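PDB 3HSI: phosphatidylserine synthase from Haemophilus influenzae, which belongs to the phospholipase D superfamily and folds as two related halves, each built round a mixed beta-sheet and carrying an HxK sequence signature. Local coordinates for residues 53-58 against 85-90; 141-146 against 389-394; 354-359 against 416-421; 277-282 against 362-367. One frame throughout, in Å; residues are numbered along the deposited sequence.

Contact 1 (53-58 against 85-90)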
loop_
_atom_site.group_PDB
_atom_site.type_symbol
_atom_site.label_atom_id
_atom_site.label_comp_id
_atom_site.label_asym_id
_atom_site.label_seq_id
_atom_site.Cartn_x
_atom_site.Cartn_y
_atom_site.Cartn_z
ATOM N N ILE C 53 19.244 9.400 27.396
ATOM C CA ILE C 53 18.707 10.244 26.359
ATOM C C ILE C 53 18.220 9.343 25.239
ATOM O O ILE C 53 19.031 8.702 24.556
ATOM C CB ILE C 53 19.751 11.250 25.805
ATOM C CG1 ILE C 53 20.158 12.277 26.891
ATOM C CG2 ILE C 53 19.194 11.963 24.551
ATOM C CD1 ILE C 53 21.393 13.132 26.547
ATOM N N TYR C 54 16.903 9.274 25.098
ATOM C CA TYR C 54 16.237 8.566 24.008
ATOM C C TYR C 54 15.522 9.567 23.122
ATOM O O TYR C 54 14.857 10.498 23.619
ATOM C CB TYR C 54 15.221 7.534 24.541
ATOM C CG TYR C 54 15.849 6.258 25.129
ATOM C CD1 TYR C 54 15.635 5.001 24.522
ATOM C CD2 TYR C 54 16.661 6.313 26.261
ATOM C CE1 TYR C 54 16.204 3.835 25.043
ATOM C CE2 TYR C 54 17.242 5.151 26.795
ATOM C CZ TYR C 54 17.006 3.917 26.181
ATOM O OH TYR C 54 17.564 2.780 26.712
ATOM N N VAL C 55 15.655 9.356 21.825
ATOM C CA VAL C 55 15.079 10.191 20.792
ATOM C C VAL C 55 14.555 9.244 19.713
ATOM O O VAL C 55 15.286 8.336 19.303
ATOM C CB VAL C 55 16.161 11.102 20.173
ATOM C CG1 VAL C 55 15.672 11.744 18.885
ATOM C CG2 VAL C 55 16.603 12.189 21.161
ATOM N N THR C 56 13.282 9.403 19.335
ATOM C CA THR C 56 12.716 8.806 18.120
ATOM C C THR C 56 12.289 10.016 17.308
ATOM O O THR C 56 11.590 10.862 17.818
ATOM C CB THR C 56 11.428 7.899 18.346
ATOM O OG1 THR C 56 10.433 8.651 19.080
ATOM C CG2 THR C 56 11.737 6.646 19.091
ATOM N N ALA C 57 12.766 10.126 16.075
ATOM C CA ALA C 57 12.383 11.214 15.187
ATOM C C ALA C 57 12.346 10.631 13.781
ATOM O O ALA C 57 12.859 9.525 13.557
ATOM C CB ALA C 57 13.370 12.378 15.293
ATOM N N LEU C 58 11.684 11.313 12.856
ATOM C CA LEU C 58 11.702 10.885 11.462
ATOM C C LEU C 58 13.148 10.980 10.935
ATOM O O LEU C 58 13.684 10.026 10.353
ATOM C CB LEU C 58 10.779 11.741 10.612
ATOM C CG LEU C 58 10.754 11.388 9.097
ATOM C CD1 LEU C 58 10.385 9.913 8.828
ATOM C CD2 LEU C 58 9.808 12.344 8.303
ATOM N N VAL C 85 22.559 6.574 25.728
ATOM C CA VAL C 85 22.032 7.411 24.617
ATOM C C VAL C 85 21.586 6.539 23.436
ATOM O O VAL C 85 22.394 5.791 22.893
ATOM C CB VAL C 85 23.061 8.468 24.081
ATOM C CG1 VAL C 85 22.406 9.386 23.025
ATOM C CG2 VAL C 85 23.607 9.300 25.171
ATOM N N LYS C 86 20.322 6.664 23.023
ATOM C CA LYS C 86 19.808 5.928 21.858
ATOM C C LYS C 86 19.004 6.873 21.013
ATOM O O LYS C 86 18.128 7.554 21.528
ATOM C CB LYS C 86 18.949 4.717 22.271
ATOM C CG LYS C 86 19.712 3.759 23.188
ATOM C CD LYS C 86 19.644 2.316 22.747
ATOM C CE LYS C 86 20.599 1.453 23.565
ATOM N NZ LYS C 86 20.170 1.390 24.999
ATOM N N VAL C 87 19.356 6.970 19.738
ATOM C CA VAL C 87 18.632 7.835 18.802
ATOM C C VAL C 87 18.091 6.929 17.709
ATOM O O VAL C 87 18.866 6.279 16.976
ATOM C CB VAL C 87 19.544 8.979 18.213
ATOM C CG1 VAL C 87 18.785 9.848 17.224
ATOM C CG2 VAL C 87 20.134 9.855 19.380
ATOM N N LEU C 88 16.764 6.862 17.609
ATOM C CA LEU C 88 16.130 6.045 16.548
ATOM C C LEU C 88 15.550 6.957 15.461
ATOM O O LEU C 88 14.762 7.847 15.758
ATOM C CB LEU C 88 15.049 5.112 17.124
ATOM C CG LEU C 88 15.456 3.865 17.921
ATOM C CD1 LEU C 88 16.260 4.231 19.187
ATOM C CD2 LEU C 88 14.243 2.984 18.296
ATOM N N ILE C 89 15.978 6.762 14.218
ATOM C CA ILE C 89 15.430 7.527 13.102
ATOM C C ILE C 89 15.024 6.547 12.025
ATOM O O ILE C 89 15.397 5.372 12.068
ATOM C CB ILE C 89 16.418 8.632 12.523
ATOM C CG1 ILE C 89 17.806 8.062 12.110
ATOM C CG2 ILE C 89 16.496 9.835 13.455
ATOM C CD1 ILE C 89 18.892 8.010 13.214
ATOM N N ASP C 90 14.263 7.021 11.057
ATOM C CA ASP C 90 13.804 6.147 10.001
ATOM C C ASP C 90 15.041 5.653 9.222
ATOM O O ASP C 90 15.936 6.436 8.889
ATOM C CB ASP C 90 12.817 6.874 9.093
ATOM C CG ASP C 90 12.240 5.961 8.052
ATOM O OD1 ASP C 90 11.236 5.286 8.382
ATOM O OD2 ASP C 90 12.821 5.882 6.925
HETATM O O HOH W 1 16.047 9.316 9.001
#
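CG stands anti to the carbonyl carbon in both Tyr54 and Lys86 (chi1 -75° and -56°), and since the two residues pair in register, their side chains run alongside each other on one face of a parallel strand pair in a mixed sheet. The strands, 52-56 and 84-90, are the two arms of a beta-alpha-beta unit connected through helix 64-79. The Lys86 stem passes over the Tyr54 ring, its CB lying 4.2 Å from the ring centroid in a CH-pi contact. Bends at chi2 and chi4 bring NZ into a weak hydrogen bond with Tyr54 OH, but both polar ends have a stronger partner in Asp84. On the other face, Val55 and Val87 point the same way, each with CG1 anti to its backbone N, and the CG1 atoms meet at 4.0 Å. The backbone bonds alternate in direction; the shortest, Leu88 N to Val55 O at 2.7 Å, is almost straight (175°). Beyond Ala57 N, which still bonds Leu88 O, the pattern shifts: Asp90 N turns to Leu58 O rather than Ala57 O. Leu58 O also accepts a hydrogen bond from a water 2.8 Å away, which donates to Asp90 O as well.

Contact 2 (141-146 against 389-394)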
loop_
_atom_site.group_PDB
_atom_site.type_symbol
_atom_site.label_atom_id
_atom_site.label_comp_id
_atom_site.label_asym_id
_atom_site.label_seq_id
_atom_site.Cartn_x
_atom_site.Cartn_y
_atom_site.Cartn_z
ATOM N N LEU C 141 9.034 5.720 10.163
ATOM C CA LEU C 141 8.971 5.920 11.569
ATOM C C LEU C 141 8.441 7.317 11.874
ATOM O O LEU C 141 9.125 8.321 11.676
ATOM C CB LEU C 141 10.360 5.697 12.173
ATOM C CG LEU C 141 10.478 5.920 13.700
ATOM C CD1 LEU C 141 9.716 4.825 14.463
ATOM C CD2 LEU C 141 11.958 5.946 14.111
ATOM N N HIS C 142 7.201 7.391 12.338
ATOM C CA HIS C 142 6.628 8.673 12.743
ATOM C C HIS C 142 6.347 8.715 14.250
ATOM O O HIS C 142 5.644 9.609 14.712
ATOM C CB HIS C 142 5.323 8.934 12.005
ATOM C CG HIS C 142 5.479 9.606 10.675
ATOM N ND1 HIS C 142 6.262 10.721 10.486
ATOM C CD2 HIS C 142 4.852 9.383 9.490
ATOM C CE1 HIS C 142 6.164 11.127 9.231
ATOM N NE2 HIS C 142 5.309 10.335 8.605
ATOM N N VAL C 143 6.852 7.743 15.001
ATOM C CA VAL C 143 6.809 7.778 16.453
ATOM C C VAL C 143 7.630 8.996 16.935
ATOM O O VAL C 143 8.742 9.225 16.430
ATOM C CB VAL C 143 7.411 6.465 17.034
ATOM C CG1 VAL C 143 7.733 6.585 18.557
ATOM C CG2 VAL C 143 6.485 5.289 16.731
ATOM N N LYS C 144 7.080 9.756 17.889
ATOM C CA LYS C 144 7.740 10.950 18.436
ATOM C C LYS C 144 8.085 10.805 19.893
ATOM O O LYS C 144 7.578 9.913 20.580
ATOM C CB LYS C 144 6.848 12.193 18.288
ATOM C CG LYS C 144 6.217 12.372 16.932
ATOM C CD LYS C 144 7.267 12.642 15.838
ATOM C CE LYS C 144 6.636 12.571 14.433
ATOM N NZ LYS C 144 7.670 12.859 13.387
ATOM N N GLY C 145 8.952 11.685 20.390
ATOM C CA GLY C 145 9.263 11.685 21.810
ATOM C C GLY C 145 10.759 11.716 22.003
ATOM O O GLY C 145 11.487 11.004 21.315
ATOM N N PHE C 146 11.202 12.576 22.921
ATOM C CA PHE C 146 12.553 12.619 23.401
ATOM C C PHE C 146 12.441 12.423 24.903
ATOM O O PHE C 146 11.636 13.061 25.562
ATOM C CB PHE C 146 13.186 14.000 23.187
ATOM C CG PHE C 146 13.181 14.489 21.773
ATOM C CD1 PHE C 146 12.947 13.634 20.703
ATOM C CD2 PHE C 146 13.452 15.822 21.513
ATOM C CE1 PHE C 146 12.957 14.101 19.390
ATOM C CE2 PHE C 146 13.484 16.302 20.211
ATOM C CZ PHE C 146 13.239 15.427 19.134
ATOM N N LEU C 389 -0.039 3.072 6.557
ATOM C CA LEU C 389 1.360 2.782 6.267
ATOM C C LEU C 389 2.329 3.086 7.420
ATOM O O LEU C 389 3.210 2.276 7.701
ATOM C CB LEU C 389 1.808 3.491 4.989
ATOM C CG LEU C 389 0.908 3.273 3.762
ATOM C CD1 LEU C 389 1.313 4.182 2.606
ATOM C CD2 LEU C 389 0.933 1.801 3.337
ATOM N N ASP C 390 2.164 4.220 8.096
ATOM C CA ASP C 390 3.250 4.708 9.001
ATOM C C ASP C 390 3.112 4.292 10.467
ATOM O O ASP C 390 2.016 3.963 10.932
ATOM C CB ASP C 390 3.415 6.225 8.906
ATOM C CG ASP C 390 3.712 6.717 7.480
ATOM O OD1 ASP C 390 4.282 5.974 6.659
ATOM O OD2 ASP C 390 3.399 7.880 7.173
ATOM N N ALA C 391 4.227 4.294 11.196
ATOM C CA ALA C 391 4.166 3.966 12.608
ATOM C C ALA C 391 4.026 5.263 13.385
ATOM O O ALA C 391 4.810 6.195 13.209
ATOM C CB ALA C 391 5.376 3.141 13.046
ATOM N N GLU C 392 2.985 5.332 14.213
ATOM C CA GLU C 392 2.599 6.569 14.881
ATOM C C GLU C 392 2.458 6.393 16.378
ATOM O O GLU C 392 2.241 5.268 16.873
ATOM C CB GLU C 392 1.247 7.073 14.336
ATOM C CG GLU C 392 1.131 7.117 12.804
ATOM C CD GLU C 392 1.649 8.426 12.226
ATOM O OE1 GLU C 392 2.148 9.281 12.998
ATOM O OE2 GLU C 392 1.541 8.618 10.999
ATOM N N ASN C 393 2.549 7.509 17.109
ATOM C CA ASN C 393 2.157 7.463 18.508
ATOM C C ASN C 393 1.412 8.726 18.973
ATOM O O ASN C 393 1.201 9.654 18.194
ATOM C CB ASN C 393 3.323 7.077 19.413
ATOM C CG ASN C 393 4.349 8.197 19.577
ATOM O OD1 ASN C 393 4.384 9.154 18.800
ATOM N ND2 ASN C 393 5.210 8.058 20.591
ATOM N N GLY C 394 0.989 8.734 20.230
ATOM C CA GLY C 394 0.281 9.861 20.780
ATOM C C GLY C 394 0.271 9.883 22.296
ATOM O O GLY C 394 0.369 8.833 22.958
HETATM O O HOH W 2 3.407 10.023 15.499
#
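Three direct hydrogen bonds join the protein's two halves, tying residues 141-146, with the first HxK signature of the phospholipase D family (His142 and Lys144), to the start of strand 391-398 in the second. His142 N donates to Ala391 O at 2.8 Å in a bent bond (132°). The Asn393 amide grips both backbone polar atoms of Lys144: OD1 receives Lys144 N at 2.9 Å, almost straight, and ND2 donates to a lone pair of Lys144 O at 3.0 Å. Asn393 CG sits in the crowded position between its own N and carbonyl carbon (chi1 73°), which turns the amide across to Lys144. The hydroxyls of Tyr154, at OD1, and Tyr232, at ND2, fix it further. Around the His142 ring, Asp390 OD2 lies in plane at the edge, 3.1 Å from CD2, while the Glu392 carboxylate runs alongside, tilted only 16° from the ring plane. The nearby carboxylates may favour a positive charge on the imidazole, though Asp390 is already paired through OD1 with Arg385 and also held by Val140 N. A single water completes the join, donating to His142 O and to Glu392 OE1 and accepting from Asn393 N at 3.1 Å.

Contact 3 (354-359 against 416-421)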
loop_
_atom_site.group_PDB
_atom_site.type_symbol
_atom_site.label_atom_id
_atom_site.label_comp_id
_atom_site.label_asym_id
_atom_site.label_seq_id
_atom_site.Cartn_x
_atom_site.Cartn_y
_atom_site.Cartn_z
ATOM N N ARG C 354 -9.114 28.066 9.212
ATOM C CA ARG C 354 -8.083 29.072 9.350
ATOM C C ARG C 354 -6.882 28.709 8.526
ATOM O O ARG C 354 -6.473 27.548 8.516
ATOM C CB ARG C 354 -7.621 29.162 10.794
ATOM C CG ARG C 354 -8.428 30.079 11.610
ATOM C CD ARG C 354 -8.055 29.795 13.018
ATOM N NE ARG C 354 -8.933 30.487 13.935
ATOM C CZ ARG C 354 -8.815 31.760 14.275
ATOM N NH1 ARG C 354 -7.856 32.537 13.761
ATOM N NH2 ARG C 354 -9.673 32.253 15.143
ATOM N N LEU C 355 -6.325 29.694 7.839
ATOM C CA LEU C 355 -5.131 29.476 7.048
ATOM C C LEU C 355 -3.938 30.186 7.689
ATOM O O LEU C 355 -3.984 31.411 7.920
ATOM C CB LEU C 355 -5.321 29.995 5.632
ATOM C CG LEU C 355 -6.314 29.265 4.709
ATOM C CD1 LEU C 355 -6.315 29.979 3.378
ATOM C CD2 LEU C 355 -5.930 27.823 4.500
ATOM N N TRP C 356 -2.878 29.414 7.937
ATOM C CA TRP C 356 -1.665 29.939 8.556
ATOM C C TRP C 356 -0.698 30.372 7.476
ATOM O O TRP C 356 -0.506 29.661 6.478
ATOM C CB TRP C 356 -1.008 28.871 9.456
ATOM C CG TRP C 356 0.162 29.348 10.311
ATOM C CD1 TRP C 356 0.107 29.753 11.632
ATOM C CD2 TRP C 356 1.559 29.404 9.929
ATOM N NE1 TRP C 356 1.385 30.065 12.079
ATOM C CE2 TRP C 356 2.284 29.883 11.059
ATOM C CE3 TRP C 356 2.253 29.162 8.726
ATOM C CZ2 TRP C 356 3.680 30.081 11.040
ATOM C CZ3 TRP C 356 3.628 29.357 8.688
ATOM C CH2 TRP C 356 4.343 29.810 9.868
ATOM N N ARG C 357 -0.079 31.526 7.697
ATOM C CA ARG C 357 0.907 32.051 6.780
ATOM C C ARG C 357 1.792 33.084 7.496
ATOM O O ARG C 357 1.289 33.935 8.182
ATOM C CB ARG C 357 0.203 32.719 5.613
ATOM C CG ARG C 357 1.179 33.150 4.520
ATOM C CD ARG C 357 0.462 33.767 3.351
ATOM N NE ARG C 357 1.478 34.059 2.357
ATOM C CZ ARG C 357 1.276 34.388 1.088
ATOM N NH1 ARG C 357 0.047 34.492 0.589
ATOM N NH2 ARG C 357 2.345 34.615 0.316
ATOM N N ASP C 358 3.103 32.985 7.313
ATOM C CA ASP C 358 4.067 33.917 7.902
ATOM C C ASP C 358 5.284 34.026 6.967
ATOM O O ASP C 358 6.278 33.311 7.123
ATOM C CB ASP C 358 4.492 33.426 9.288
ATOM C CG ASP C 358 5.593 34.289 9.910
ATOM O OD1 ASP C 358 5.684 35.484 9.564
ATOM O OD2 ASP C 358 6.375 33.757 10.734
ATOM N N GLY C 359 5.190 34.892 5.966
ATOM C CA GLY C 359 6.298 35.058 5.002
ATOM C C GLY C 359 6.531 33.747 4.256
ATOM O O GLY C 359 5.581 33.131 3.740
ATOM N N ARG C 416 -2.972 30.651 16.484
ATOM C CA ARG C 416 -3.862 31.426 15.615
ATOM C C ARG C 416 -3.286 32.760 15.147
ATOM O O ARG C 416 -3.879 33.401 14.256
ATOM C CB ARG C 416 -5.178 31.682 16.344
ATOM C CG ARG C 416 -6.026 30.416 16.495
ATOM C CD ARG C 416 -7.334 30.745 17.184
ATOM N NE ARG C 416 -8.121 29.552 17.457
ATOM C CZ ARG C 416 -8.496 29.149 18.675
ATOM N NH1 ARG C 416 -8.137 29.837 19.762
ATOM N NH2 ARG C 416 -9.205 28.026 18.804
ATOM N N GLN C 417 -2.150 33.182 15.742
ATOM C CA GLN C 417 -1.597 34.522 15.478
ATOM C C GLN C 417 -1.355 34.792 14.004
ATOM O O GLN C 417 -1.700 35.865 13.523
ATOM C CB GLN C 417 -0.295 34.818 16.249
ATOM C CG GLN C 417 -0.457 35.019 17.758
ATOM C CD GLN C 417 -1.309 36.246 18.083
ATOM O OE1 GLN C 417 -1.375 37.205 17.307
ATOM N NE2 GLN C 417 -2.002 36.195 19.217
ATOM N N HIS C 418 -0.732 33.848 13.307
ATOM C CA HIS C 418 -0.427 34.033 11.885
ATOM C C HIS C 418 -1.479 33.431 10.975
ATOM O O HIS C 418 -1.164 33.093 9.836
ATOM C CB HIS C 418 0.952 33.476 11.550
ATOM C CG HIS C 418 2.069 34.191 12.235
ATOM N ND1 HIS C 418 2.347 35.519 12.006
ATOM C CD2 HIS C 418 2.983 33.769 13.143
ATOM C CE1 HIS C 418 3.387 35.888 12.732
ATOM N NE2 HIS C 418 3.804 34.840 13.420
ATOM N N THR C 419 -2.723 33.310 11.470
ATOM C CA THR C 419 -3.833 32.751 10.682
ATOM C C THR C 419 -4.868 33.785 10.284
ATOM O O THR C 419 -5.011 34.811 10.923
ATOM C CB THR C 419 -4.651 31.677 11.443
ATOM O OG1 THR C 419 -5.334 32.307 12.542
ATOM C CG2 THR C 419 -3.761 30.521 11.915
ATOM N N LYS C 420 -5.627 33.477 9.239
ATOM C CA LYS C 420 -6.809 34.251 8.932
ATOM C C LYS C 420 -7.970 33.294 8.775
ATOM O O LYS C 420 -7.806 32.177 8.255
ATOM C CB LYS C 420 -6.613 35.035 7.631
ATOM C CG LYS C 420 -5.368 35.908 7.621
ATOM C CD LYS C 420 -5.306 36.727 6.340
ATOM C CE LYS C 420 -3.924 37.328 6.174
ATOM N NZ LYS C 420 -4.039 38.644 5.523
ATOM N N VAL C 421 -9.137 33.744 9.195
ATOM C CA VAL C 421 -10.334 32.969 9.087
ATOM C C VAL C 421 -10.813 33.119 7.636
ATOM O O VAL C 421 -11.003 34.223 7.127
ATOM C CB VAL C 421 -11.410 33.457 10.117
ATOM C CG1 VAL C 421 -12.808 32.861 9.831
ATOM C CG2 VAL C 421 -10.986 33.111 11.524
HETATM O O HOH W 3 0.723 31.466 14.367
#
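Arg354 loses the largest area here, and its guanidinium is held on three sides. Val421 CG2 sits over the centre of one face and Arg416 CD over the other, the latter 3.4 Å from Arg354 CZ. At the edge, in plane, Arg354 NH1 donates to Thr419 OG1 at 2.8 Å. That hydroxyl occupies the crowded position between its own backbone N and carbonyl carbon (chi1 67°), and Thr419 OG1 donates in turn to a lone pair of Arg416 O, 2.5 Å away. Arg416 O also accepts Thr419 N, closing a beta-turn. The two arginines cross obliquely with Arg354 NE 3.7 Å from Arg416 NE, a repulsion that Glu302 probably offsets by forming a salt bridge to each. The turn leads from helix 405-415 into strand 419-421, which adds antiparallel to strand 351-356 at the edge of the mixed sheet of the second phospholipase D-like half: Leu355 and Lys420 form the hydrogen-bonded pair, and Arg357 N reaches His418 O at 2.9 Å. His418, second to Arg354 in the surface buried by the contact, lies between two partners. Its CB is over the five-membered ring of Trp356, 3.8 Å from the centroid, and the Asp358 carboxylate stacks parallel on the imidazole, while OD2 is hydrogen-bonded to Tyr170 OH. A water accepts from both Trp356 NE1 and His418 N.

Contact 4 (277-282 against 362-367)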
loop_
_atom_site.group_PDB
_atom_site.type_symbol
_atom_site.label_atom_id
_atom_site.label_comp_id
_atom_site.label_asym_id
_atom_site.label_seq_id
_atom_site.Cartn_x
_atom_site.Cartn_y
_atom_site.Cartn_z
ATOM N N CYS C 277 -5.597 20.517 14.046
ATOM C CA CYS C 277 -4.452 21.048 13.301
ATOM C C CYS C 277 -3.936 19.936 12.428
ATOM O O CYS C 277 -3.777 18.805 12.888
ATOM C CB CYS C 277 -3.351 21.482 14.253
ATOM S SG CYS C 277 -3.593 23.162 14.854
ATOM N N THR C 278 -3.676 20.245 11.169
ATOM C CA THR C 278 -3.050 19.292 10.279
ATOM C C THR C 278 -2.191 20.128 9.329
ATOM O O THR C 278 -2.595 21.260 8.960
ATOM C CB THR C 278 -4.146 18.424 9.509
ATOM O OG1 THR C 278 -3.504 17.475 8.659
ATOM C CG2 THR C 278 -5.025 19.265 8.642
ATOM N N PRO C 279 -1.013 19.598 8.921
ATOM C CA PRO C 279 -0.165 20.320 7.956
ATOM C C PRO C 279 -0.832 20.526 6.596
ATOM O O PRO C 279 -0.902 21.667 6.110
ATOM C CB PRO C 279 1.048 19.411 7.804
ATOM C CG PRO C 279 0.960 18.456 8.971
ATOM C CD PRO C 279 -0.452 18.284 9.273
ATOM N N TYR C 280 -1.335 19.441 6.016
ATOM C CA TYR C 280 -2.000 19.447 4.692
ATOM C C TYR C 280 -3.452 19.089 4.912
ATOM O O TYR C 280 -3.744 18.223 5.719
ATOM C CB TYR C 280 -1.378 18.389 3.731
ATOM C CG TYR C 280 0.103 18.156 3.989
ATOM C CD1 TYR C 280 1.048 19.101 3.594
ATOM C CD2 TYR C 280 0.549 17.036 4.696
ATOM C CE1 TYR C 280 2.412 18.937 3.864
ATOM C CE2 TYR C 280 1.917 16.850 4.977
ATOM C CZ TYR C 280 2.847 17.812 4.544
ATOM O OH TYR C 280 4.204 17.664 4.800
ATOM N N PHE C 281 -4.356 19.711 4.172
ATOM C CA PHE C 281 -5.725 19.263 4.158
ATOM C C PHE C 281 -5.873 17.960 3.374
ATOM O O PHE C 281 -6.123 17.978 2.167
ATOM C CB PHE C 281 -6.643 20.325 3.565
ATOM C CG PHE C 281 -8.072 20.009 3.730
ATOM C CD1 PHE C 281 -8.703 20.238 4.958
ATOM C CD2 PHE C 281 -8.792 19.449 2.688
ATOM C CE1 PHE C 281 -10.029 19.959 5.131
ATOM C CE2 PHE C 281 -10.134 19.145 2.851
ATOM C CZ PHE C 281 -10.752 19.400 4.073
ATOM N N ASN C 282 -5.756 16.832 4.066
ATOM C CA ASN C 282 -5.834 15.513 3.375
ATOM C C ASN C 282 -6.297 14.421 4.327
ATOM O O ASN C 282 -5.550 13.486 4.568
ATOM C CB ASN C 282 -4.466 15.136 2.738
ATOM C CG ASN C 282 -4.539 13.869 1.870
ATOM O OD1 ASN C 282 -5.523 13.642 1.169
ATOM N ND2 ASN C 282 -3.488 13.043 1.918
ATOM N N THR C 362 7.217 27.708 7.080
ATOM C CA THR C 362 6.293 26.631 6.738
ATOM C C THR C 362 5.543 26.123 7.977
ATOM O O THR C 362 5.925 26.394 9.155
ATOM C CB THR C 362 6.983 25.485 6.016
ATOM O OG1 THR C 362 8.029 25.010 6.842
ATOM C CG2 THR C 362 7.565 25.929 4.614
ATOM N N TYR C 363 4.481 25.387 7.698
ATOM C CA TYR C 363 3.565 24.957 8.720
ATOM C C TYR C 363 3.527 23.450 8.837
ATOM O O TYR C 363 3.197 22.779 7.901
ATOM C CB TYR C 363 2.182 25.501 8.388
ATOM C CG TYR C 363 1.065 25.132 9.326
ATOM C CD1 TYR C 363 0.770 25.941 10.406
ATOM C CD2 TYR C 363 0.244 24.011 9.082
ATOM C CE1 TYR C 363 -0.281 25.669 11.234
ATOM C CE2 TYR C 363 -0.824 23.706 9.928
ATOM C CZ TYR C 363 -1.084 24.558 11.008
ATOM O OH TYR C 363 -2.111 24.321 11.899
ATOM N N HIS C 364 3.818 22.931 10.021
ATOM C CA HIS C 364 3.758 21.502 10.234
ATOM C C HIS C 364 3.061 21.116 11.559
ATOM O O HIS C 364 3.521 20.207 12.234
ATOM C CB HIS C 364 5.185 20.975 10.246
ATOM C CG HIS C 364 5.289 19.491 10.105
ATOM N ND1 HIS C 364 5.811 18.680 11.105
ATOM C CD2 HIS C 364 4.942 18.669 9.082
ATOM C CE1 HIS C 364 5.785 17.422 10.695
ATOM N NE2 HIS C 364 5.255 17.389 9.478
ATOM N N LEU C 365 1.981 21.797 11.938
ATOM C CA LEU C 365 1.297 21.475 13.201
ATOM C C LEU C 365 0.266 20.374 13.016
ATOM O O LEU C 365 -0.455 20.318 12.000
ATOM C CB LEU C 365 0.568 22.692 13.790
ATOM C CG LEU C 365 1.278 23.996 14.076
ATOM C CD1 LEU C 365 0.202 25.021 14.407
ATOM C CD2 LEU C 365 2.168 23.869 15.218
ATOM N N LYS C 366 0.218 19.507 14.015
ATOM C CA LYS C 366 -0.776 18.422 14.125
ATOM C C LYS C 366 -1.351 18.536 15.542
ATOM O O LYS C 366 -0.626 18.874 16.484
ATOM C CB LYS C 366 -0.105 17.046 14.000
ATOM C CG LYS C 366 0.908 16.856 12.857
ATOM C CD LYS C 366 2.318 17.035 13.356
ATOM C CE LYS C 366 3.322 16.811 12.243
ATOM N NZ LYS C 366 3.387 15.391 11.650
ATOM N N GLY C 367 -2.643 18.271 15.682
ATOM C CA GLY C 367 -3.307 18.246 16.980
ATOM C C GLY C 367 -4.801 18.018 16.859
ATOM O O GLY C 367 -5.413 18.227 15.790
#
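The Tyr363 ring meets residues 277-279 with its edge. CG is anti to the backbone N (chi1 179°), which sends the ring across to the other segment, where Thr278 O lies in the ring plane 3.2 Å from CE2 and Pro279 CA approaches CD2. At the tip, Tyr363 OH comes within 3.5 Å of Cys277 SG. Pro279 makes the other main contact. Its CD rests 3.4 Å from Leu365 O, a carbonyl to which the proline nitrogen has no hydrogen to offer, while CG faces His364 CD2 obliquely at 4.0 Å. The pyrrolidine and the Lys366 stem cross at about a right angle, with CD against CG. Within its own loop, Pro279 CB is centred over one face of the Tyr280 ring. His364 and Lys366 belong to the second HxK signature of this phospholipase D family protein, so the loop after strand 273-277 packs directly on that motif. Their polar ends are set from outside: Asp173 OD2 holds His364 ND1, consistent with a fixed ring orientation, and Lys366 NZ is bonded to Asn381 OD1 and Gly379 O. Where the loop leaves its strand, Cys277 and Gly367 form an antiparallel hydrogen-bonded pair. Cys277 N donates to Gly367 O at 2.9 Å (166°), and Gly367 N returns a longer, more bent bond to Cys277 O at 3.1 Å, each donor above the acceptor's carbonyl plane.

Contact 1 meets the first-half side of contact 2, which itself bridges the halves: Asp90 OD1 receives Leu141 N at 2.9 Å, and Thr56 N reaches Gly145 O at 3.1 Å. Contacts 3 and 4 touch likewise, Trp356 CG lying 3.5 Å from Tyr363 CD1. The two HxK signatures converge between contacts 2 and 4, whose centres are 15 Å apart. His142 NE2 is 7.1 Å from His364 NE2, and Lys144 NZ is 5.3 Å from Lys366 NZ, consistent with the shared active site of phospholipase D family enzymes. Contact 3 is peripheral, its nearest atoms about 18 Å from those of contact 2, and its centre lies 32 Å from that of contact 1.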